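Local coordinates for LbaCas13a H328A (C2c2) (Lachnospiraceae bacterium NK4A179, PDB 5WLH), which binds a CRISPR guide RNA and its unprocessed precursor and, as a Cas13a ribonuclease, probably uses paired HEPN domains to cut target RNA, preferring adenosines, at residues 493-498 with 606-611; 1128-1133 with 1178-1183. All coordinates share one frame; numbering follows the deposited sequence. Where two conformers were deposited one is given.

Contact 1: 493-498 with 606-611; sequences KAEEML and SFHYAT. With nucleotides of chain B.
Helix 486-517 passes the irregular segment 606-611 with Glu-495 CA 7.3 Å from Phe-607 CA, near enough for side chains to bridge the gap. Glu-495 carries much of the contact. With CG anti to the backbone N (chi1 -176°) and the chain extended beyond it, its methylene CG lies 3.8 Å from Phe-607 CB, the two side chains running past each other in opposite directions. Glu-495 and His-608 cross at about a right angle, and the carboxylate ends beside the histidine, with OE1 3.4 Å from His-608 CD2 and carboxylate and ring planes 67° apart. OE1 is 4.4 Å from His-608 NE2, so this is a polar neighbour and not a bonded pair. One turn further on, Leu-498 crosses the Phe-607 side chain at about a right angle and meets the ring at one corner, its CG 3.7 Å from Phe-607 CE2, and Ile-955 packs on both residues. The loop's own bend is fixed by Ser-606, whose OG accepts from the backbone N of both His-608 and Tyr-609, an ST turn within an ST motif, while Gln-499 of the helix receives Phe-607 N. Away from the loop, in one of its two conformers, so not with certainty, Lys-493 NZ hydrogen-bonds OP2 of A28 of chain B (2.9 Å). His-608 closes an R-X4-H sequence, the signature of the HEPN ribonuclease domains of Cas13a.

Contact 2: 1128-1133 with 1178-1183; sequences LRERDL and AMYING. With nucleotides of chain B.
Tyr-1180 meets Glu-1130 and Leu-1133 where segment 1178-1183 lies against helix 1106-1145, in what the order of the chain suggests is the second HEPN domain of Cas13a. From CB, which points toward the long helix, the tyrosine places CG beside its own backbone N (chi1 -59°), and Met-1179 CB sits over the rim of one ring face. Further out, CD1 touches Glu-1130 CG at 3.7 Å and CE1 lies almost as near the same methylene. At the tip, OH sits 3.5 Å from Leu-1133 CG, the leucine crossing the phenol at about a right angle, and finds its polar partner in Gln-1137. The glutamate thus offers Tyr-1180 its aliphatic part and sends its carboxylate onward: OE2 forms a salt bridge with Arg-1246, the first residue of an R-X4-H motif, and OE1 accepts from Asn-604, which neighbours Arg-603 of the other such motif. Asn-604 ND2 also reaches Tyr-1180 O. Arg-1131 leaves the helix on another side, bends at its third torsion (74°) and grips Asp-1132 side-on, NE to OD1 at 2.9 Å and NH2 to OD2 at 3.0 Å. A leucine in place of Arg-1131 would probably leave OP1 of A28 without its two guanidinium donors and Asp-1132 without its salt bridge. The RNA is held at the other guanidinium edge, where A28 OP1 of chain B lies 2.9 Å from Arg-1131 NH1 and 2.8 Å from Arg-1131 NH2.

Overall arrangement
Contacts 1 and 2 follow one another along the chain, yet their centres are about 11 Å apart and they meet directly. Glu-496 OE1 forms a salt bridge with Arg-1131 NH1 at 2.9 Å, tying the two helices beside the guide RNA. The A28 phosphate of chain B lies between them, one nonbridging oxygen facing each contact. At the far end the loops also touch: Thr-611 CG2 packs on Ile-1181 CG2 at 3.6 Å. Each helix faces the RNA with one residue (Lys-493, Arg-1131) and the neighbourhood of an R-X4-H motif with another (Glu-495 beside His-608, Glu-1130 bridged to Arg-1246), consistent with guide binding close to a probable composite HEPN nuclease centre.

Contact 1: 493-498 with 606-611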
loop_
_atom_site.group_PDB
_atom_site.type_symbol
_atom_site.label_atom_id
_atom_site.label_comp_id
_atom_site.label_asym_id
_atom_site.label_seq_id
_atom_site.Cartn_x
_atom_site.Cartn_y
_atom_site.Cartn_z
ATOM N N LYS A 493 10.805 -7.735 1.384
ATOM C CA LYS A 493 9.537 -7.021 1.278
ATOM C C LYS A 493 8.421 -7.796 1.963
ATOM O O LYS A 493 7.649 -7.226 2.741
ATOM C CB LYS A 493 9.195 -6.747 -0.188
ATOM C CG LYS A 493 8.051 -5.742 -0.344
ATOM C CD LYS A 493 7.361 -5.834 -1.710
ATOM C CE LYS A 493 6.124 -4.920 -1.791
ATOM N NZ LYS A 493 6.290 -3.652 -1.020
ATOM N N ALA A 494 8.343 -9.110 1.712
ATOM C CA ALA A 494 7.336 -9.935 2.373
ATOM C C ALA A 494 7.408 -9.752 3.881
ATOM O O ALA A 494 6.406 -9.439 4.532
ATOM C CB ALA A 494 7.524 -11.410 2.000
ATOM N N GLU A 495 8.611 -9.878 4.436
ATOM C CA GLU A 495 8.744 -9.820 5.887
ATOM C C GLU A 495 8.450 -8.422 6.395
ATOM O O GLU A 495 7.767 -8.260 7.414
ATOM C CB GLU A 495 10.161 -10.251 6.294
ATOM C CG GLU A 495 10.391 -10.322 7.805
ATOM C CD GLU A 495 11.771 -10.891 8.103
ATOM O OE1 GLU A 495 12.762 -10.154 7.913
ATOM O OE2 GLU A 495 11.860 -12.080 8.491
ATOM N N GLU A 496 8.989 -7.399 5.715
ATOM C CA GLU A 496 8.788 -6.026 6.174
ATOM C C GLU A 496 7.330 -5.619 6.080
ATOM O O GLU A 496 6.825 -4.918 6.963
ATOM C CB GLU A 496 9.681 -5.065 5.390
ATOM C CG GLU A 496 11.150 -5.282 5.761
ATOM C CD GLU A 496 12.116 -4.278 5.144
ATOM O OE1 GLU A 496 11.720 -3.537 4.236
ATOM O OE2 GLU A 496 13.295 -4.246 5.585
ATOM N N MET A 497 6.627 -6.065 5.037
ATOM C CA MET A 497 5.196 -5.765 4.956
ATOM C C MET A 497 4.463 -6.348 6.153
ATOM O O MET A 497 3.685 -5.658 6.814
ATOM C CB MET A 497 4.586 -6.318 3.661
ATOM C CG MET A 497 5.094 -5.695 2.384
ATOM S SD MET A 497 4.389 -4.102 1.994
ATOM C CE MET A 497 2.811 -4.596 1.282
ATOM N N LEU A 498 4.710 -7.628 6.453
ATOM C CA LEU A 498 3.991 -8.253 7.555
ATOM C C LEU A 498 4.361 -7.602 8.878
ATOM O O LEU A 498 3.490 -7.385 9.732
ATOM C CB LEU A 498 4.272 -9.757 7.600
ATOM C CG LEU A 498 3.478 -10.483 8.697
ATOM C CD1 LEU A 498 1.987 -10.430 8.375
ATOM C CD2 LEU A 498 3.964 -11.926 8.848
ATOM N N SER A 606 11.305 -7.611 16.185
ATOM C CA SER A 606 11.796 -7.896 14.843
ATOM C C SER A 606 11.536 -9.345 14.470
ATOM O O SER A 606 11.833 -10.255 15.251
ATOM C CB SER A 606 13.298 -7.614 14.770
ATOM O OG SER A 606 13.855 -8.183 13.587
ATOM N N PHE A 607 11.001 -9.565 13.258
ATOM C CA PHE A 607 10.868 -10.923 12.750
ATOM C C PHE A 607 12.216 -11.494 12.328
ATOM O O PHE A 607 12.375 -12.718 12.292
ATOM C CB PHE A 607 9.916 -10.967 11.549
ATOM C CG PHE A 607 8.456 -10.721 11.889
ATOM C CD1 PHE A 607 7.960 -10.957 13.163
ATOM C CD2 PHE A 607 7.579 -10.266 10.906
ATOM C CE1 PHE A 607 6.617 -10.731 13.455
ATOM C CE2 PHE A 607 6.227 -10.045 11.188
ATOM C CZ PHE A 607 5.749 -10.258 12.463
ATOM N N HIS A 608 13.187 -10.631 12.026
ATOM C CA HIS A 608 14.464 -11.040 11.452
ATOM C C HIS A 608 15.486 -11.411 12.514
ATOM O O HIS A 608 16.279 -12.338 12.306
ATOM C CB HIS A 608 15.018 -9.920 10.564
ATOM C CG HIS A 608 15.953 -10.399 9.501
ATOM N ND1 HIS A 608 17.193 -9.839 9.292
ATOM C CD2 HIS A 608 15.833 -11.397 8.593
ATOM C CE1 HIS A 608 17.796 -10.466 8.296
ATOM N NE2 HIS A 608 16.992 -11.415 7.855
ATOM N N TYR A 609 15.488 -10.705 13.644
ATOM C CA TYR A 609 16.497 -10.898 14.685
ATOM C C TYR A 609 15.804 -11.326 15.973
ATOM O O TYR A 609 15.140 -10.516 16.623
ATOM C CB TYR A 609 17.329 -9.628 14.877
ATOM C CG TYR A 609 18.182 -9.383 13.660
ATOM C CD1 TYR A 609 19.175 -10.285 13.312
ATOM C CD2 TYR A 609 17.962 -8.293 12.825
ATOM C CE1 TYR A 609 19.955 -10.105 12.193
ATOM C CE2 TYR A 609 18.743 -8.098 11.693
ATOM C CZ TYR A 609 19.726 -9.014 11.378
ATOM O OH TYR A 609 20.499 -8.870 10.263
ATOM N N ALA A 610 15.969 -12.597 16.330
ATOM C CA ALA A 610 15.423 -13.140 17.569
ATOM C C ALA A 610 16.307 -12.724 18.737
ATOM O O ALA A 610 17.493 -13.069 18.776
ATOM C CB ALA A 610 15.328 -14.662 17.484
ATOM N N THR A 611 15.738 -11.999 19.689
ATOM C CA THR A 611 16.523 -11.492 20.812
ATOM C C THR A 611 16.385 -12.379 22.050
ATOM O O THR A 611 15.714 -13.410 22.010
ATOM C CB THR A 611 16.108 -10.052 21.164
ATOM O OG1 THR A 611 14.701 -10.015 21.437
ATOM C CG2 THR A 611 16.422 -9.119 20.008
ATOM P P A B 28 8.616 -0.924 0.575
ATOM O OP1 A B 28 9.747 -0.376 1.353
ATOM O OP2 A B 28 8.253 -2.353 0.656
ATOM O "O5'" A B 28 7.336 -0.102 1.016
ATOM C "C5'" A B 28 6.116 -0.283 0.339
ATOM C "C4'" A B 28 5.606 1.026 -0.191
ATOM O "O4'" A B 28 6.354 1.435 -1.370
ATOM C "C3'" A B 28 4.173 1.014 -0.672
ATOM O "O3'" A B 28 3.242 1.049 0.380
ATOM C "C2'" A B 28 4.136 2.248 -1.542
ATOM O "O2'" A B 28 4.152 3.394 -0.709
ATOM C "C1'" A B 28 5.500 2.143 -2.238
ATOM N N9 A B 28 5.384 1.392 -3.496
ATOM C C8 A B 28 5.725 0.089 -3.762
ATOM N N7 A B 28 5.447 -0.268 -5.012
ATOM C C5 A B 28 4.905 0.882 -5.578
ATOM C C6 A B 28 4.433 1.174 -6.871
ATOM N N6 A B 28 4.433 0.291 -7.889
ATOM N N1 A B 28 3.947 2.409 -7.096
ATOM C C2 A B 28 3.968 3.296 -6.090
ATOM N N3 A B 28 4.398 3.152 -4.841
ATOM C C4 A B 28 4.859 1.899 -4.647
ATOM P P A B 26 8.296 -4.841 -5.553
ATOM O OP1 A B 26 7.847 -4.081 -4.361
ATOM O OP2 A B 26 8.241 -4.283 -6.922
ATOM O "O5'" A B 26 9.794 -5.299 -5.304
ATOM C "C5'" A B 26 10.261 -5.706 -4.021
ATOM C "C4'" A B 26 11.747 -5.474 -3.931
ATOM O "O4'" A B 26 12.418 -6.403 -4.827
ATOM C "C3'" A B 26 12.179 -4.081 -4.373
ATOM O "O3'" A B 26 13.372 -3.723 -3.686
ATOM C "C2'" A B 26 12.481 -4.293 -5.852
ATOM O "O2'" A B 26 13.314 -3.324 -6.450
ATOM C "C1'" A B 26 13.106 -5.690 -5.840
ATOM N N9 A B 26 12.867 -6.388 -7.100
ATOM C C8 A B 26 11.783 -7.169 -7.410
ATOM N N7 A B 26 11.818 -7.620 -8.651
ATOM C C5 A B 26 12.991 -7.100 -9.156
ATOM C C6 A B 26 13.590 -7.237 -10.422
ATOM N N6 A B 26 13.015 -7.956 -11.398
ATOM N N1 A B 26 14.744 -6.587 -10.636
ATOM C C2 A B 26 15.291 -5.870 -9.638
ATOM N N3 A B 26 14.817 -5.679 -8.407
ATOM C C4 A B 26 13.655 -6.337 -8.227
ATOM P P U B 27 13.675 -2.185 -3.348
ATOM O OP1 U B 27 13.871 -1.445 -4.592
ATOM O OP2 U B 27 14.750 -2.095 -2.323
ATOM O "O5'" U B 27 12.322 -1.695 -2.688
ATOM C "C5'" U B 27 12.223 -0.408 -2.114
ATOM C "C4'" U B 27 10.784 0.018 -2.141
ATOM O "O4'" U B 27 10.443 0.412 -3.494
ATOM C "C3'" U B 27 9.774 -1.082 -1.758
ATOM O "O3'" U B 27 8.755 -0.516 -0.958
ATOM C "C2'" U B 27 9.137 -1.437 -3.098
ATOM O "O2'" U B 27 7.831 -1.975 -3.003
ATOM C "C1'" U B 27 9.157 -0.071 -3.763
ATOM N N1 U B 27 8.852 -0.028 -5.198
ATOM C C2 U B 27 8.243 1.137 -5.653
ATOM O O2 U B 27 8.052 2.098 -4.933
ATOM N N3 U B 27 7.904 1.146 -6.990
ATOM C C4 U B 27 8.104 0.112 -7.879
ATOM O O4 U B 27 7.739 0.247 -9.055
ATOM C C5 U B 27 8.708 -1.061 -7.315
ATOM C C6 U B 27 9.049 -1.102 -6.024
#

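Contact 2: 1128-1133 with 1178-1183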
loop_
_atom_site.group_PDB
_atom_site.type_symbol
_atom_site.label_atom_id
_atom_site.label_comp_id
_atom_site.label_asym_id
_atom_site.label_seq_id
_atom_site.Cartn_x
_atom_site.Cartn_y
_atom_site.Cartn_z
ATOM N N LEU A 1128 6.792 2.645 8.504
ATOM C CA LEU A 1128 7.598 2.853 7.309
ATOM C C LEU A 1128 8.734 3.821 7.603
ATOM O O LEU A 1128 9.898 3.535 7.315
ATOM C CB LEU A 1128 6.724 3.387 6.170
ATOM C CG LEU A 1128 7.264 3.243 4.746
ATOM C CD1 LEU A 1128 7.362 1.749 4.375
ATOM C CD2 LEU A 1128 6.326 3.985 3.764
ATOM N N ARG A 1129 8.404 4.983 8.176
ATOM C CA ARG A 1129 9.441 5.974 8.463
ATOM C C ARG A 1129 10.444 5.451 9.478
ATOM O O ARG A 1129 11.656 5.664 9.332
ATOM C CB ARG A 1129 8.808 7.270 8.967
ATOM C CG ARG A 1129 9.829 8.429 9.056
ATOM C CD ARG A 1129 9.166 9.707 9.556
ATOM N NE ARG A 1129 10.011 10.877 9.341
ATOM C CZ ARG A 1129 10.999 11.253 10.146
ATOM N NH1 ARG A 1129 11.304 10.539 11.220
ATOM N NH2 ARG A 1129 11.705 12.342 9.855
ATOM N N GLU A 1130 9.964 4.744 10.506
ATOM C CA GLU A 1130 10.887 4.311 11.547
ATOM C C GLU A 1130 11.878 3.315 10.991
ATOM O O GLU A 1130 13.070 3.357 11.326
ATOM C CB GLU A 1130 10.143 3.706 12.732
ATOM C CG GLU A 1130 11.100 3.464 13.901
ATOM C CD GLU A 1130 10.379 3.070 15.158
ATOM O OE1 GLU A 1130 10.047 1.878 15.293
ATOM O OE2 GLU A 1130 10.165 3.955 16.006
ATOM N N ARG A 1131 11.397 2.408 10.139
ATOM C CA ARG A 1131 12.303 1.498 9.451
ATOM C C ARG A 1131 13.341 2.281 8.657
ATOM O O ARG A 1131 14.531 1.958 8.673
ATOM C CB ARG A 1131 11.523 0.570 8.515
ATOM C CG ARG A 1131 12.413 -0.333 7.659
ATOM C CD ARG A 1131 11.661 -0.872 6.477
ATOM N NE ARG A 1131 11.471 0.194 5.476
ATOM C CZ ARG A 1131 10.740 0.064 4.371
ATOM N NH1 ARG A 1131 10.143 -1.095 4.100
ATOM N NH2 ARG A 1131 10.640 1.084 3.516
ATOM N N ASP A 1132 12.901 3.298 7.922
ATOM C CA ASP A 1132 13.837 3.962 7.033
ATOM C C ASP A 1132 14.748 4.935 7.767
ATOM O O ASP A 1132 15.862 5.175 7.303
ATOM C CB ASP A 1132 13.067 4.639 5.907
ATOM C CG ASP A 1132 12.503 3.618 4.939
ATOM O OD1 ASP A 1132 13.114 2.530 4.832
ATOM O OD2 ASP A 1132 11.468 3.887 4.333
ATOM N N LEU A 1133 14.310 5.465 8.907
ATOM C CA LEU A 1133 15.214 6.224 9.770
ATOM C C LEU A 1133 16.345 5.327 10.255
ATOM O O LEU A 1133 17.516 5.677 10.135
ATOM C CB LEU A 1133 14.444 6.819 10.956
ATOM C CG LEU A 1133 15.286 7.557 12.003
ATOM C CD1 LEU A 1133 16.145 8.620 11.324
ATOM C CD2 LEU A 1133 14.363 8.182 13.042
ATOM N N ALA A 1178 19.886 -1.428 18.246
ATOM C CA ALA A 1178 19.289 -1.639 19.553
ATOM C C ALA A 1178 18.213 -0.605 19.840
ATOM O O ALA A 1178 17.290 -0.878 20.605
ATOM C CB ALA A 1178 20.358 -1.627 20.646
ATOM N N MET A 1179 18.321 0.600 19.268
ATOM C CA MET A 1179 17.277 1.585 19.520
ATOM C C MET A 1179 15.925 1.121 19.009
ATOM O O MET A 1179 14.894 1.572 19.506
ATOM C CB MET A 1179 17.623 2.920 18.863
ATOM C CG MET A 1179 18.787 3.625 19.496
ATOM S SD MET A 1179 18.892 5.326 18.860
ATOM C CE MET A 1179 19.731 5.052 17.315
ATOM N N TYR A 1180 15.908 0.255 17.999
ATOM C CA TYR A 1180 14.678 -0.070 17.300
ATOM C C TYR A 1180 14.184 -1.487 17.529
ATOM O O TYR A 1180 13.135 -1.853 16.981
ATOM C CB TYR A 1180 14.878 0.143 15.797
ATOM C CG TYR A 1180 15.261 1.570 15.488
ATOM C CD1 TYR A 1180 14.298 2.564 15.452
ATOM C CD2 TYR A 1180 16.578 1.917 15.243
ATOM C CE1 TYR A 1180 14.638 3.881 15.168
ATOM C CE2 TYR A 1180 16.938 3.239 14.964
ATOM C CZ TYR A 1180 15.956 4.210 14.927
ATOM O OH TYR A 1180 16.302 5.517 14.664
ATOM N N ILE A 1181 14.910 -2.306 18.276
ATOM C CA ILE A 1181 14.564 -3.718 18.438
ATOM C C ILE A 1181 14.254 -3.976 19.904
ATOM O O ILE A 1181 15.132 -3.838 20.769
ATOM C CB ILE A 1181 15.669 -4.646 17.933
ATOM C CG1 ILE A 1181 15.836 -4.493 16.425
ATOM C CG2 ILE A 1181 15.341 -6.113 18.263
ATOM C CD1 ILE A 1181 17.146 -5.095 15.917
ATOM N N ASN A 1182 12.997 -4.310 20.178
ATOM C CA ASN A 1182 12.558 -4.679 21.516
ATOM C C ASN A 1182 13.299 -5.928 21.943
ATOM O O ASN A 1182 13.215 -6.957 21.271
ATOM C CB ASN A 1182 11.049 -4.929 21.506
ATOM C CG ASN A 1182 10.415 -4.873 22.882
ATOM O OD1 ASN A 1182 11.093 -4.982 23.913
ATOM N ND2 ASN A 1182 9.098 -4.696 22.906
ATOM N N GLY A 1183 14.040 -5.836 23.048
ATOM C CA GLY A 1183 14.791 -6.964 23.553
ATOM C C GLY A 1183 16.280 -6.901 23.290
ATOM O O GLY A 1183 17.012 -7.762 23.779
ATOM P P A B 28 8.616 -0.924 0.575
ATOM O OP1 A B 28 9.747 -0.376 1.353
ATOM O OP2 A B 28 8.253 -2.353 0.656
ATOM O "O5'" A B 28 7.336 -0.102 1.016
ATOM C "C5'" A B 28 6.116 -0.283 0.339
ATOM C "C4'" A B 28 5.606 1.026 -0.191
ATOM O "O4'" A B 28 6.354 1.435 -1.370
ATOM C "C3'" A B 28 4.173 1.014 -0.672
ATOM O "O3'" A B 28 3.242 1.049 0.380
ATOM C "C2'" A B 28 4.136 2.248 -1.542
ATOM O "O2'" A B 28 4.152 3.394 -0.709
ATOM C "C1'" A B 28 5.500 2.143 -2.238
ATOM N N9 A B 28 5.384 1.392 -3.496
ATOM C C8 A B 28 5.725 0.089 -3.762
ATOM N N7 A B 28 5.447 -0.268 -5.012
ATOM C C5 A B 28 4.905 0.882 -5.578
ATOM C C6 A B 28 4.433 1.174 -6.871
ATOM N N6 A B 28 4.433 0.291 -7.889
ATOM N N1 A B 28 3.947 2.409 -7.096
ATOM C C2 A B 28 3.968 3.296 -6.090
ATOM N N3 A B 28 4.398 3.152 -4.841
ATOM C C4 A B 28 4.859 1.899 -4.647
#